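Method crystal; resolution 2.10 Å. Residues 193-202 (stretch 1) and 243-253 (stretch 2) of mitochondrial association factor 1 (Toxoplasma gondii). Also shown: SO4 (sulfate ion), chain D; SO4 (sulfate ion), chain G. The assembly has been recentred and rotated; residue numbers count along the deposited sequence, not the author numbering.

Stretch 1 (193-202) IVGAVSEYNK
Stretch 2 (243-253) AAITRFDPRVE

Residues 193-202 lie in a helix that begins earlier in the chain, and residues 243-248 form the last part of a second helix. The two run in nearly the same direction, their axes inclined by 26° (signed crossing angle -26°) and approaching to 9.9 Å. Register is set by four CA pairs: Val194 CA to Ala244 CA at 6.4 Å, Gly195 CA to Phe248 CA at 7.0 Å, Ser198 CA to Pro250 CA at 6.9 Å and Val197 CA to Val252 CA at 8.0 Å. The second helix yields at Asp249, whose positive phi (46/55) turns the chain; Pro250 (-81/160), Arg251 (-87/-18) and Val252 (-62/137) then carry the chain across the direction of the first helix, so that Pro250 lies by Ser198 and Val252 by Val197. Together the stretches bury 386 Å², with no direct hydrogen bond between them.

Ile193 (m, chi2 t) points sideways and takes no part, but its carbonyl accepts from Val197 N (O to N, 3.2 Å). Val194, chi1 t, points toward the partner and is the most heavily covered residue. Its CG2 lies 3.7 Å from Ala244 CB, while CG1 lies 3.5 Å from Phe248 CD2 and 4.0 Å from Pro250 CG. A compact, branched side chain suits this spot, filling the space with two methyls, and the small Ala244 lets the backbones come close.

Gly195 provides a flat surface for an aromatic ring. Phe248 (chi1 m, chi2 -72°) lays one face over it: Gly195 CA is 3.7 Å from the ring centroid, 29° off the normal, a CH-pi contact, and 3.3 Å from Phe248 CZ. An ideal CB on Gly195 would fall 3.0 Å from that CZ, a clash, so the absence of a side chain is what admits the ring.

Ala196 faces away. One turn beyond Val194, Val197 (t) points toward the loop and sets CG1 4.2 Å from CG2 of Val252 (p), a looser apolar contact between buried residues.

At Ser198 (t) the contact becomes polar. Its OG lies 3.9 Å from Phe248 CD1 and donates to a water at 2.9 Å from OG; that water donates to Phe248 O (3.0 Å from the water oxygen) and to O1 of the chain D sulfate (2.8 Å from the water oxygen). A small hydroxyl thus reaches across through solvent.

Glu199 points sideways, and its OE2 forms a salt bridge with Lys202 NZ at 3.6 Å. Tyr200 is out of reach.

Asn201 (chi1 m, chi2 -17°) points toward the loop. Its CB lies 4.3 Å from NH1 of Arg251 (m, t, m), and the same sulfate joins the pair: O2 accepts from Asn201 ND2 and from Arg251 NH1, each nitrogen 3.1 Å from O2. O4 of the chain D sulfate accepts from Arg251 N at 2.8 Å and from Arg251 NE at 3.1 Å, so amide and cationic donors gather round the anion.

Lys202 (m, t) ends the stretch, its NZ 3.0 Å from O2 of the chain G sulfate; Arg247 (t, p, t) donates to O1 of that ion from NH1 at 2.7 Å and NH2 at 2.8 Å.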

# COMPACT_ATOMS: atom_id res chain seq x y z
N ILE A 193 2.27 -6.46 2.07
CA ILE A 193 2.87 -5.14 2.17
C ILE A 193 4.17 -5.18 2.97
O ILE A 193 5.22 -4.72 2.50
CB ILE A 193 1.90 -4.14 2.82
CG1 ILE A 193 0.65 -3.97 1.96
CG2 ILE A 193 2.57 -2.79 3.04
CD1 ILE A 193 -0.55 -3.45 2.71
N VAL A 194 4.10 -5.71 4.18
CA VAL A 194 5.25 -5.76 5.07
C VAL A 194 6.29 -6.76 4.57
O VAL A 194 7.49 -6.55 4.72
CB VAL A 194 4.82 -6.11 6.51
CG1 VAL A 194 6.03 -6.15 7.45
CG2 VAL A 194 3.79 -5.11 7.01
N GLY A 195 5.82 -7.85 3.98
CA GLY A 195 6.70 -8.85 3.42
C GLY A 195 7.46 -8.33 2.22
O GLY A 195 8.66 -8.59 2.07
N ALA A 196 6.77 -7.59 1.36
CA ALA A 196 7.38 -7.00 0.18
C ALA A 196 8.50 -6.05 0.58
O ALA A 196 9.59 -6.08 0.01
CB ALA A 196 6.35 -6.28 -0.66
N VAL A 197 8.22 -5.19 1.56
CA VAL A 197 9.21 -4.24 2.05
C VAL A 197 10.40 -4.97 2.66
O VAL A 197 11.55 -4.67 2.34
CB VAL A 197 8.60 -3.29 3.10
CG1 VAL A 197 9.69 -2.44 3.75
CG2 VAL A 197 7.54 -2.41 2.47
N SER A 198 10.11 -5.92 3.55
CA SER A 198 11.15 -6.72 4.19
C SER A 198 12.06 -7.38 3.17
O SER A 198 13.28 -7.30 3.27
CB SER A 198 10.52 -7.79 5.09
OG SER A 198 11.50 -8.71 5.53
N GLU A 199 11.46 -8.03 2.19
CA GLU A 199 12.21 -8.74 1.17
C GLU A 199 12.97 -7.77 0.27
O GLU A 199 14.11 -8.02 -0.10
CB GLU A 199 11.27 -9.62 0.33
CG GLU A 199 11.87 -10.92 -0.14
CD GLU A 199 12.29 -11.83 1.01
OE1 GLU A 199 11.56 -11.88 2.02
OE2 GLU A 199 13.35 -12.47 0.90
N TYR A 200 12.34 -6.64 -0.05
CA TYR A 200 12.96 -5.65 -0.92
C TYR A 200 14.17 -4.99 -0.26
O TYR A 200 15.19 -4.76 -0.92
CB TYR A 200 11.94 -4.57 -1.32
CG TYR A 200 12.56 -3.33 -1.91
CD1 TYR A 200 12.90 -3.27 -3.25
CD2 TYR A 200 12.80 -2.21 -1.12
CE1 TYR A 200 13.47 -2.13 -3.79
CE2 TYR A 200 13.36 -1.06 -1.66
CZ TYR A 200 13.70 -1.03 -2.99
OH TYR A 200 14.26 0.11 -3.53
N ASN A 201 14.07 -4.70 1.03
CA ASN A 201 15.17 -4.05 1.73
C ASN A 201 16.39 -4.96 1.87
O ASN A 201 17.49 -4.49 2.15
CB ASN A 201 14.72 -3.58 3.12
CG ASN A 201 13.96 -2.26 3.07
OD1 ASN A 201 14.01 -1.53 2.08
ND2 ASN A 201 13.26 -1.95 4.16
N LYS A 202 16.20 -6.26 1.67
CA LYS A 202 17.31 -7.21 1.73
C LYS A 202 18.11 -7.25 0.43
O LYS A 202 19.25 -7.70 0.42
CB LYS A 202 16.80 -8.62 2.05
CG LYS A 202 16.35 -8.83 3.48
CD LYS A 202 16.25 -10.31 3.80
CE LYS A 202 14.87 -10.70 4.31
NZ LYS A 202 14.66 -12.17 4.21
N ALA A 243 -0.29 -9.07 13.22
CA ALA A 243 0.25 -10.32 12.70
C ALA A 243 1.47 -10.08 11.83
O ALA A 243 2.44 -10.84 11.88
CB ALA A 243 -0.82 -11.07 11.92
N ALA A 244 1.42 -9.03 11.02
CA ALA A 244 2.51 -8.70 10.11
C ALA A 244 3.76 -8.26 10.87
O ALA A 244 4.87 -8.66 10.52
CB ALA A 244 2.08 -7.61 9.14
N ILE A 245 3.58 -7.43 11.89
CA ILE A 245 4.70 -6.97 12.70
C ILE A 245 5.34 -8.14 13.44
O ILE A 245 6.56 -8.25 13.51
CB ILE A 245 4.25 -5.90 13.72
CG1 ILE A 245 3.82 -4.61 13.00
CG2 ILE A 245 5.36 -5.58 14.72
CD1 ILE A 245 4.90 -3.95 12.17
N THR A 246 4.50 -9.02 13.99
CA THR A 246 4.98 -10.22 14.66
C THR A 246 5.76 -11.12 13.71
O THR A 246 6.78 -11.70 14.09
CB THR A 246 3.80 -11.03 15.25
OG1 THR A 246 3.26 -10.32 16.38
CG2 THR A 246 4.25 -12.41 15.71
N ARG A 247 5.29 -11.23 12.48
CA ARG A 247 5.92 -12.08 11.48
C ARG A 247 7.32 -11.59 11.09
O ARG A 247 8.28 -12.35 11.14
CB ARG A 247 5.04 -12.19 10.23
CG ARG A 247 5.73 -12.74 8.98
CD ARG A 247 6.32 -14.13 9.20
NE ARG A 247 6.70 -14.76 7.94
CZ ARG A 247 7.91 -14.72 7.40
NH1 ARG A 247 8.91 -14.07 8.00
NH2 ARG A 247 8.14 -15.34 6.24
N PHE A 248 7.41 -10.31 10.72
CA PHE A 248 8.64 -9.80 10.10
C PHE A 248 9.51 -8.98 11.06
O PHE A 248 10.69 -8.76 10.77
CB PHE A 248 8.28 -8.95 8.87
CG PHE A 248 7.66 -9.75 7.76
CD1 PHE A 248 8.42 -10.62 7.00
CD2 PHE A 248 6.31 -9.63 7.47
CE1 PHE A 248 7.86 -11.35 5.97
CE2 PHE A 248 5.73 -10.36 6.44
CZ PHE A 248 6.51 -11.22 5.70
N ASP A 249 8.94 -8.54 12.18
CA ASP A 249 9.66 -7.73 13.16
C ASP A 249 10.44 -6.61 12.48
O ASP A 249 11.65 -6.49 12.65
CB ASP A 249 10.61 -8.62 13.99
CG ASP A 249 11.23 -7.88 15.17
OD1 ASP A 249 10.63 -6.90 15.66
OD2 ASP A 249 12.33 -8.29 15.60
N PRO A 250 9.75 -5.78 11.69
CA PRO A 250 10.44 -4.87 10.77
C PRO A 250 10.95 -3.58 11.42
O PRO A 250 10.48 -3.18 12.49
CB PRO A 250 9.36 -4.54 9.74
CG PRO A 250 8.09 -4.58 10.53
CD PRO A 250 8.28 -5.63 11.60
N ARG A 251 11.92 -2.95 10.76
CA ARG A 251 12.42 -1.65 11.17
C ARG A 251 11.57 -0.54 10.56
O ARG A 251 11.61 0.61 11.01
CB ARG A 251 13.88 -1.47 10.76
CG ARG A 251 14.84 -2.49 11.36
CD ARG A 251 16.14 -2.56 10.58
NE ARG A 251 15.92 -2.82 9.16
CZ ARG A 251 16.88 -2.99 8.26
NH1 ARG A 251 16.56 -3.22 6.99
NH2 ARG A 251 18.15 -2.93 8.61
N VAL A 252 10.82 -0.89 9.52
CA VAL A 252 10.04 0.09 8.78
C VAL A 252 9.00 0.75 9.69
O VAL A 252 8.36 0.09 10.50
CB VAL A 252 9.33 -0.54 7.55
CG1 VAL A 252 8.11 -1.37 7.96
CG2 VAL A 252 8.91 0.53 6.55
N GLU A 253 8.88 2.07 9.56
CA GLU A 253 7.94 2.85 10.35
C GLU A 253 6.56 2.85 9.70
O GLU A 253 6.44 3.01 8.48
CB GLU A 253 8.46 4.29 10.50
CG GLU A 253 7.46 5.30 11.03
CD GLU A 253 8.05 6.70 11.14
OE1 GLU A 253 9.04 6.87 11.88
OE2 GLU A 253 7.53 7.62 10.48
S SO4 D . 12.64 -3.98 7.46
O1 SO4 D . 11.59 -4.95 7.14
O2 SO4 D . 13.66 -4.02 6.42
O3 SO4 D . 12.06 -2.64 7.52
O4 SO4 D . 13.23 -4.31 8.75
S SO4 G . 12.00 -14.04 6.94
O1 SO4 G . 10.81 -14.37 6.16
O2 SO4 G . 13.17 -14.01 6.07
O3 SO4 G . 11.83 -12.74 7.58
O4 SO4 G . 12.19 -15.06 7.97
O HOH W 1 11.61 -7.57 8.15